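Local coordinates for protein transcriptional regulator ComR (Streptococcus vestibularis F0396, PDB 6HU8) that probably binds DNA as a competence regulator of the RNPP family, in which a TPR domain senses a signalling peptide, at residues A[147-152]-A[185-190]; A[194-199]-A[204-209]; A[276-279]-A[285-288]. One frame throughout, in Å; residues are numbered along the deposited sequence.

In the fold
Following the chain from the N terminus, the three contacts come in series, none nesting in or crossing another. Contact 1 closes the widest loop, bringing the end of helix 139-152 up to helix 181-192, with helix 160-173 in the stretch of chain between them, packing against both. Contact 2 opens afterwards, where the linker 194-199 folds onto helix 200-219; the centres of contacts 1 and 2 lie about 16 Å apart. Contact 3 joins helix 264-279 to helix 285-296 through a short turn near the C terminus, its centre about 34 Å from that of contact 1. All lie in the TPR-like region; contacts 1 and 3 join helix to helix, contact 2 a linker to the helix that follows it.

Contact 1: residues A[147-152]-A[185-190]; sequences DLFEQV and DRIVDR
Gln151 NE2 is gripped by two acceptors, Gly29 O and Gln36 OE1, well away from the place where Phe149 and Val152 of the same helix meet Ile187. That polar side of helix 139-152 also carries Asp147, salt-bridged to Arg35, so it faces the HTH region, while the atoms that meet Ile187 are all carbon. Phe149 and Ile187 reach for each other from opposite directions. Phe149 has CG anti to its backbone N (chi1 -176°), which brings ring atom CE1 to 4.0 Å from Ile187 CD1; the methyl approaches the ring obliquely. Ile187 CG1 follows behind, 4.1 Å from Phe149 CZ. Val152 joins at the end of the helix, its CG1 4.4 Å from Ile187 CD1. The CA atoms of Val152 and Ile187 stay 8.8 Å apart, and helix 160-173 adds to the same packing: Ile166 touches both Val152 and Ile187, Phe170 touches Ile187, and Tyr169 stacks on Phe149. With no hydrogen bond across and all three touching residues buried, what the two segments give each other directly is van der Waals contact and the exclusion of water over a small area, whereas charge and hydrogen bonds join helix 139-152 to the HTH region.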
loop_
_atom_site.group_PDB
_atom_site.type_symbol
_atom_site.label_atom_id
_atom_site.label_comp_id
_atom_site.label_asym_id
_atom_site.label_seq_id
_atom_site.Cartn_x
_atom_site.Cartn_y
_atom_site.Cartn_z
ATOM N N ASP A 147 -8.586 -6.918 -8.609
ATOM C CA ASP A 147 -8.412 -8.329 -8.274
ATOM C C ASP A 147 -7.354 -8.527 -7.190
ATOM O O ASP A 147 -7.522 -9.371 -6.306
ATOM C CB ASP A 147 -8.091 -9.154 -9.532
ATOM C CG ASP A 147 -9.337 -9.424 -10.379
ATOM O OD1 ASP A 147 -10.449 -9.068 -9.916
ATOM O OD2 ASP A 147 -9.217 -10.004 -11.480
ATOM N N LEU A 148 -6.276 -7.750 -7.226
ATOM C CA LEU A 148 -5.278 -7.834 -6.146
ATOM C C LEU A 148 -5.886 -7.438 -4.785
ATOM O O LEU A 148 -5.570 -8.054 -3.769
ATOM C CB LEU A 148 -4.050 -6.970 -6.471
ATOM C CG LEU A 148 -3.240 -7.566 -7.633
ATOM C CD1 LEU A 148 -2.187 -6.598 -8.171
ATOM C CD2 LEU A 148 -2.569 -8.863 -7.199
ATOM N N PHE A 149 -6.781 -6.447 -4.761
ATOM C CA PHE A 149 -7.442 -6.086 -3.508
ATOM C C PHE A 149 -8.387 -7.185 -3.025
ATOM O O PHE A 149 -8.443 -7.442 -1.825
ATOM C CB PHE A 149 -8.220 -4.773 -3.632
ATOM C CG PHE A 149 -8.831 -4.311 -2.331
ATOM C CD1 PHE A 149 -8.043 -4.176 -1.190
ATOM C CD2 PHE A 149 -10.185 -4.005 -2.250
ATOM C CE1 PHE A 149 -8.600 -3.760 0.022
ATOM C CE2 PHE A 149 -10.756 -3.583 -1.053
ATOM C CZ PHE A 149 -9.967 -3.459 0.088
ATOM N N GLU A 150 -9.131 -7.827 -3.939
ATOM C CA GLU A 150 -9.956 -8.991 -3.565
ATOM C C GLU A 150 -9.102 -10.058 -2.888
ATOM O O GLU A 150 -9.545 -10.732 -1.970
ATOM C CB GLU A 150 -10.641 -9.625 -4.774
ATOM C CG GLU A 150 -11.961 -9.042 -5.158
ATOM C CD GLU A 150 -12.971 -9.076 -4.024
ATOM O OE1 GLU A 150 -13.136 -10.130 -3.365
ATOM O OE2 GLU A 150 -13.586 -8.021 -3.780
ATOM N N GLN A 151 -7.878 -10.229 -3.374
ATOM C CA GLN A 151 -6.998 -11.242 -2.820
ATOM C C GLN A 151 -6.484 -10.787 -1.447
ATOM O O GLN A 151 -6.328 -11.596 -0.531
ATOM C CB GLN A 151 -5.860 -11.539 -3.805
ATOM C CG GLN A 151 -6.376 -12.404 -4.963
ATOM C CD GLN A 151 -5.439 -12.492 -6.156
ATOM O OE1 GLN A 151 -4.522 -11.698 -6.312
ATOM N NE2 GLN A 151 -5.690 -13.466 -7.017
ATOM N N VAL A 152 -6.279 -9.488 -1.275
ATOM C CA VAL A 152 -5.768 -8.996 0.008
ATOM C C VAL A 152 -6.828 -9.194 1.104
ATOM O O VAL A 152 -6.494 -9.504 2.254
ATOM C CB VAL A 152 -5.339 -7.510 -0.085
ATOM C CG1 VAL A 152 -5.292 -6.854 1.296
ATOM C CG2 VAL A 152 -4.001 -7.404 -0.791
ATOM N N ASP A 185 -13.880 -2.265 8.112
ATOM C CA ASP A 185 -13.572 -2.812 9.429
ATOM C C ASP A 185 -12.698 -4.061 9.334
ATOM O O ASP A 185 -11.830 -4.278 10.177
ATOM C CB ASP A 185 -14.856 -3.136 10.210
ATOM C CG ASP A 185 -15.656 -1.891 10.576
ATOM O OD1 ASP A 185 -15.170 -0.767 10.336
ATOM O OD2 ASP A 185 -16.778 -2.035 11.111
ATOM N N ARG A 186 -12.923 -4.889 8.319
ATOM C CA ARG A 186 -12.099 -6.080 8.154
ATOM C C ARG A 186 -10.658 -5.691 7.854
ATOM O O ARG A 186 -9.720 -6.254 8.418
ATOM C CB ARG A 186 -12.628 -6.977 7.037
ATOM C CG ARG A 186 -11.824 -8.267 6.860
ATOM C CD ARG A 186 -11.546 -8.589 5.387
ATOM N NE ARG A 186 -12.663 -8.220 4.516
ATOM C CZ ARG A 186 -13.660 -9.037 4.170
ATOM N NH1 ARG A 186 -14.627 -8.605 3.365
ATOM N NH2 ARG A 186 -13.691 -10.287 4.625
ATOM N N ILE A 187 -10.483 -4.727 6.958
ATOM C CA ILE A 187 -9.133 -4.303 6.588
ATOM C C ILE A 187 -8.424 -3.653 7.780
ATOM O O ILE A 187 -7.295 -4.032 8.125
ATOM C CB ILE A 187 -9.164 -3.334 5.385
ATOM C CG1 ILE A 187 -9.529 -4.088 4.099
ATOM C CG2 ILE A 187 -7.832 -2.655 5.204
ATOM C CD1 ILE A 187 -8.557 -5.194 3.758
ATOM N N VAL A 188 -9.097 -2.696 8.426
ATOM C CA VAL A 188 -8.531 -2.012 9.589
ATOM C C VAL A 188 -8.109 -3.024 10.637
ATOM O O VAL A 188 -6.998 -2.959 11.156
ATOM C CB VAL A 188 -9.528 -1.006 10.229
ATOM C CG1 VAL A 188 -8.957 -0.437 11.521
ATOM C CG2 VAL A 188 -9.850 0.113 9.255
ATOM N N ASP A 189 -8.994 -3.977 10.927
ATOM C CA ASP A 189 -8.724 -4.955 11.971
ATOM C C ASP A 189 -7.486 -5.794 11.652
ATOM O O ASP A 189 -6.690 -6.116 12.539
ATOM C CB ASP A 189 -9.943 -5.859 12.187
ATOM C CG ASP A 189 -9.644 -7.023 13.117
ATOM O OD1 ASP A 189 -9.511 -6.788 14.336
ATOM O OD2 ASP A 189 -9.518 -8.172 12.626
ATOM N N ARG A 190 -7.315 -6.137 10.382
ATOM C CA ARG A 190 -6.186 -6.967 9.992
ATOM C C ARG A 190 -4.906 -6.135 9.944
ATOM O O ARG A 190 -3.827 -6.624 10.283
ATOM C CB ARG A 190 -6.453 -7.645 8.644
ATOM C CG ARG A 190 -5.514 -8.797 8.368
ATOM C CD ARG A 190 -5.565 -9.810 9.509
ATOM N NE ARG A 190 -6.789 -10.611 9.473
ATOM C CZ ARG A 190 -7.168 -11.444 10.441
ATOM N NH1 ARG A 190 -6.418 -11.587 11.530
ATOM N NH2 ARG A 190 -8.299 -12.138 10.317
#

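Contact 2: residues A[194-199]-A[204-209]; sequences QNIPTD and IALFND
This is a buried, mainly apolar contact between a linker and the helix it leads into: Gln194 and Ile196, in the loop after helix 181-192, rest on Leu206 in helix 200-219. The chain leaves one helix, runs extended through 194-199 and then starts the next, and Leu206 reaches back toward the linker from the second turn of that helix. Its two methyls divide the work. CD1 lies 4.4 Å from Gln194 CB, and CD2 is at the same 4.4 Å from Ile196 CG1, so the forked end of the leucine touches both linker side chains. The first torsion of Leu206 (175°) swings CG away from its own N and carries the fork out from the helix toward the linker.

In tetratricopeptide-type domains, the family to which this part of ComR belongs, successive helices stack into a right-handed superhelix; the linker 194-199 joins two such helices in series and packs on the second. The linker is further secured by polar bonds around the apolar touch. Gln194 offers only its aliphatic base to Leu206; its amide leads away, where NE2 bonds to Arg190 O and Lys156 O while OE1 accepts from Phe158 N. Three bonds thus fix the rotation of a buried amide and tie the linker both to the end of helix 181-192 and to the loop before helix 160-173. From helix 226-240, Lys232 and Lys239 reach the carbonyl oxygens of Gln194 and Ile196, and Ile196 also packs on Ala235 there. Leu206 has a further neighbour in Leu163 of helix 160-173. At the far end of the linker Asp199 takes the N-cap position of helix 200-219, its OD1 accepting a weak hydrogen bond from Tyr202 N.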
loop_
_atom_site.group_PDB
_atom_site.type_symbol
_atom_site.label_atom_id
_atom_site.label_comp_id
_atom_site.label_asym_id
_atom_site.label_seq_id
_atom_site.Cartn_x
_atom_site.Cartn_y
_atom_site.Cartn_z
ATOM N N GLN A 194 -1.000 -6.686 12.333
ATOM C CA GLN A 194 0.254 -7.021 11.660
ATOM C C GLN A 194 1.422 -6.936 12.624
ATOM O O GLN A 194 1.525 -5.995 13.427
ATOM C CB GLN A 194 0.494 -6.101 10.454
ATOM C CG GLN A 194 -0.545 -6.261 9.344
ATOM C CD GLN A 194 -0.686 -7.701 8.883
ATOM O OE1 GLN A 194 0.259 -8.286 8.360
ATOM N NE2 GLN A 194 -1.865 -8.280 9.086
ATOM N N ASN A 195 2.298 -7.931 12.558
ATOM C CA ASN A 195 3.538 -7.868 13.303
ATOM C C ASN A 195 4.321 -6.650 12.841
ATOM O O ASN A 195 4.202 -6.239 11.688
ATOM C CB ASN A 195 4.365 -9.144 13.120
ATOM C CG ASN A 195 5.749 -9.029 13.749
ATOM O OD1 ASN A 195 5.881 -8.838 14.964
ATOM N ND2 ASN A 195 6.788 -9.127 12.922
ATOM N N ILE A 196 5.098 -6.058 13.744
ATOM C CA ILE A 196 5.957 -4.943 13.391
ATOM C C ILE A 196 7.404 -5.445 13.340
ATOM O O ILE A 196 7.995 -5.746 14.371
ATOM C CB ILE A 196 5.813 -3.774 14.393
ATOM C CG1 ILE A 196 4.337 -3.407 14.574
ATOM C CG2 ILE A 196 6.625 -2.572 13.930
ATOM C CD1 ILE A 196 4.096 -2.267 15.561
ATOM N N PRO A 197 7.972 -5.554 12.127
ATOM C CA PRO A 197 9.304 -6.130 11.918
ATOM C C PRO A 197 10.425 -5.100 11.938
ATOM O O PRO A 197 10.154 -3.902 12.021
ATOM C CB PRO A 197 9.186 -6.737 10.521
ATOM C CG PRO A 197 8.295 -5.752 9.801
ATOM C CD PRO A 197 7.312 -5.238 10.846
ATOM N N THR A 198 11.665 -5.576 11.853
ATOM C CA THR A 198 12.825 -4.720 11.604
ATOM C C THR A 198 12.989 -4.574 10.093
ATOM O O THR A 198 13.673 -5.370 9.433
ATOM C CB THR A 198 14.118 -5.290 12.249
ATOM O OG1 THR A 198 14.071 -5.074 13.666
ATOM C CG2 THR A 198 15.364 -4.591 11.713
ATOM N N ASP A 199 12.323 -3.558 9.554
ATOM C CA ASP A 199 12.230 -3.333 8.118
ATOM C C ASP A 199 11.531 -2.008 7.921
ATOM O O ASP A 199 10.291 -1.921 7.988
ATOM C CB ASP A 199 11.475 -4.469 7.429
ATOM C CG ASP A 199 11.302 -4.255 5.927
ATOM O OD1 ASP A 199 11.869 -3.301 5.359
ATOM O OD2 ASP A 199 10.603 -5.075 5.305
ATOM N N ILE A 204 7.248 1.835 6.979
ATOM C CA ILE A 204 6.769 3.092 6.409
ATOM C C ILE A 204 5.428 2.880 5.687
ATOM O O ILE A 204 4.517 3.694 5.822
ATOM C CB ILE A 204 7.799 3.706 5.461
ATOM C CG1 ILE A 204 8.974 4.234 6.290
ATOM C CG2 ILE A 204 7.201 4.853 4.702
ATOM C CD1 ILE A 204 9.963 5.088 5.525
ATOM N N ALA A 205 5.303 1.786 4.935
ATOM C CA ALA A 205 4.043 1.487 4.266
ATOM C C ALA A 205 2.972 1.230 5.306
ATOM O O ALA A 205 1.843 1.694 5.171
ATOM C CB ALA A 205 4.186 0.280 3.317
ATOM N N LEU A 206 3.321 0.492 6.349
ATOM C CA LEU A 206 2.353 0.207 7.407
ATOM C C LEU A 206 1.966 1.486 8.159
ATOM O O LEU A 206 0.783 1.715 8.489
ATOM C CB LEU A 206 2.921 -0.839 8.371
ATOM C CG LEU A 206 2.087 -1.172 9.608
ATOM C CD1 LEU A 206 0.797 -1.884 9.224
ATOM C CD2 LEU A 206 2.893 -1.985 10.627
ATOM N N PHE A 207 2.962 2.330 8.420
ATOM C CA PHE A 207 2.700 3.582 9.105
ATOM C C PHE A 207 1.730 4.445 8.289
ATOM O O PHE A 207 0.785 5.018 8.832
ATOM C CB PHE A 207 4.002 4.345 9.363
ATOM C CG PHE A 207 3.800 5.632 10.102
ATOM C CD1 PHE A 207 3.735 5.639 11.482
ATOM C CD2 PHE A 207 3.650 6.827 9.416
ATOM C CE1 PHE A 207 3.529 6.830 12.179
ATOM C CE2 PHE A 207 3.438 8.014 10.094
ATOM C CZ PHE A 207 3.371 8.018 11.479
ATOM N N ASN A 208 1.960 4.530 6.983
ATOM C CA ASN A 208 1.121 5.361 6.127
ATOM C C ASN A 208 -0.308 4.816 6.003
ATOM O O ASN A 208 -1.268 5.579 5.884
ATOM C CB ASN A 208 1.769 5.493 4.745
ATOM C CG ASN A 208 2.936 6.457 4.752
ATOM O OD1 ASN A 208 2.958 7.400 5.544
ATOM N ND2 ASN A 208 3.914 6.230 3.877
ATOM N N ASP A 209 -0.451 3.494 6.028
ATOM C CA ASP A 209 -1.785 2.904 6.079
ATOM C C ASP A 209 -2.481 3.219 7.396
ATOM O O ASP A 209 -3.668 3.494 7.427
ATOM C CB ASP A 209 -1.718 1.397 5.901
ATOM C CG ASP A 209 -1.557 0.997 4.457
ATOM O OD1 ASP A 209 -1.450 1.897 3.599
ATOM O OD2 ASP A 209 -1.539 -0.213 4.195
#

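Contact 3: residues A[276-279]-A[285-288]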
loop_
_atom_site.group_PDB
_atom_site.type_symbol
_atom_site.label_atom_id
_atom_site.label_comp_id
_atom_site.label_asym_id
_atom_site.label_seq_id
_atom_site.Cartn_x
_atom_site.Cartn_y
_atom_site.Cartn_z
ATOM N N MET A 276 6.298 19.864 20.659
ATOM C CA MET A 276 7.517 19.411 21.320
ATOM C C MET A 276 8.329 18.458 20.450
ATOM O O MET A 276 9.537 18.670 20.262
ATOM C CB MET A 276 7.184 18.751 22.668
ATOM C CG MET A 276 6.952 19.767 23.787
ATOM S SD MET A 276 6.440 19.044 25.367
ATOM C CE MET A 276 7.945 18.349 26.007
ATOM N N PHE A 277 7.692 17.418 19.900
ATOM C CA PHE A 277 8.451 16.459 19.097
ATOM C C PHE A 277 8.914 17.082 17.790
ATOM O O PHE A 277 10.011 16.793 17.312
ATOM C CB PHE A 277 7.650 15.193 18.844
ATOM C CG PHE A 277 7.572 14.298 20.046
ATOM C CD1 PHE A 277 8.726 13.926 20.712
ATOM C CD2 PHE A 277 6.347 13.853 20.531
ATOM C CE1 PHE A 277 8.664 13.106 21.833
ATOM C CE2 PHE A 277 6.282 13.037 21.646
ATOM C CZ PHE A 277 7.450 12.661 22.297
ATOM N N ALA A 278 8.119 17.989 17.243
ATOM C CA ALA A 278 8.563 18.727 16.060
ATOM C C ALA A 278 9.781 19.628 16.328
ATOM O O ALA A 278 10.628 19.810 15.444
ATOM C CB ALA A 278 7.418 19.572 15.519
ATOM N N SER A 279 9.861 20.192 17.540
ATOM C CA SER A 279 10.803 21.275 17.824
ATOM C C SER A 279 12.261 20.810 17.809
ATOM O O SER A 279 13.169 21.613 17.580
ATOM C CB SER A 279 10.475 21.937 19.170
ATOM O OG SER A 279 10.760 21.087 20.286
ATOM N N VAL A 285 10.066 23.390 9.730
ATOM C CA VAL A 285 8.873 23.408 8.888
ATOM C C VAL A 285 7.707 22.718 9.602
ATOM O O VAL A 285 6.643 23.300 9.771
ATOM C CB VAL A 285 9.141 22.724 7.519
ATOM C CG1 VAL A 285 7.850 22.537 6.741
ATOM C CG2 VAL A 285 10.165 23.534 6.708
ATOM N N LEU A 286 7.921 21.486 10.048
ATOM C CA LEU A 286 6.860 20.734 10.726
ATOM C C LEU A 286 6.393 21.414 12.030
ATOM O O LEU A 286 5.199 21.405 12.376
ATOM C CB LEU A 286 7.369 19.323 11.001
ATOM C CG LEU A 286 6.383 18.267 11.469
ATOM C CD1 LEU A 286 5.129 18.309 10.599
ATOM C CD2 LEU A 286 7.056 16.903 11.385
ATOM N N GLU A 287 7.328 22.008 12.768
ATOM C CA GLU A 287 6.946 22.742 13.988
ATOM C C GLU A 287 6.068 23.947 13.695
ATOM O O GLU A 287 5.079 24.190 14.392
ATOM C CB GLU A 287 8.182 23.199 14.758
ATOM C CG GLU A 287 7.832 24.021 15.996
ATOM C CD GLU A 287 9.064 24.479 16.758
ATOM O OE1 GLU A 287 10.197 24.184 16.304
ATOM O OE2 GLU A 287 8.885 25.125 17.813
ATOM N N GLU A 288 6.434 24.720 12.678
ATOM C CA GLU A 288 5.608 25.850 12.270
ATOM C C GLU A 288 4.231 25.360 11.807
ATOM O O GLU A 288 3.212 25.915 12.198
ATOM C CB GLU A 288 6.277 26.642 11.145
ATOM C CG GLU A 288 7.596 27.302 11.537
ATOM C CD GLU A 288 8.494 27.589 10.333
ATOM O OE1 GLU A 288 8.031 27.436 9.167
ATOM O OE2 GLU A 288 9.673 27.954 10.554
HETATM O O HOH W 1 10.077 20.725 12.755
#
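The carboxylate of Glu287 turns one face to Ser279: CA of the serine sits above OE1 at 3.3 Å, and CB of Ser279 lies over the same face, 3.8 Å from Glu287 CD. The other oxygen, OE2, makes a salt bridge with Arg291 NH2 one turn further along. The motif is a helical hairpin, helix 264-279 and helix 285-296 joined by a short turn, at the C-terminal end of the TPR-like region. Glu287 runs straight from CB to the carboxylate (chi2 -180°), which lays it alongside Ser279. The helices come close at Ala278, whose CB lies 3.6 Å from Glu287 CA; a methyl side chain is consistent with so short an approach. The same methyl reaches Leu286 CG at 4.4 Å, and Pro247 of helix 246-261 touches both Ala278 and Leu286. No direct hydrogen bond crosses, but one water does the joining, donating to Ala278 O (2.9 Å) and accepting from Glu287 N (3.0 Å). Beside this bridge, Met276 O takes two donors from the same face of its plane: Ser279 N, and Ser279 OG at 2.7 Å, tilted 22° from that plane.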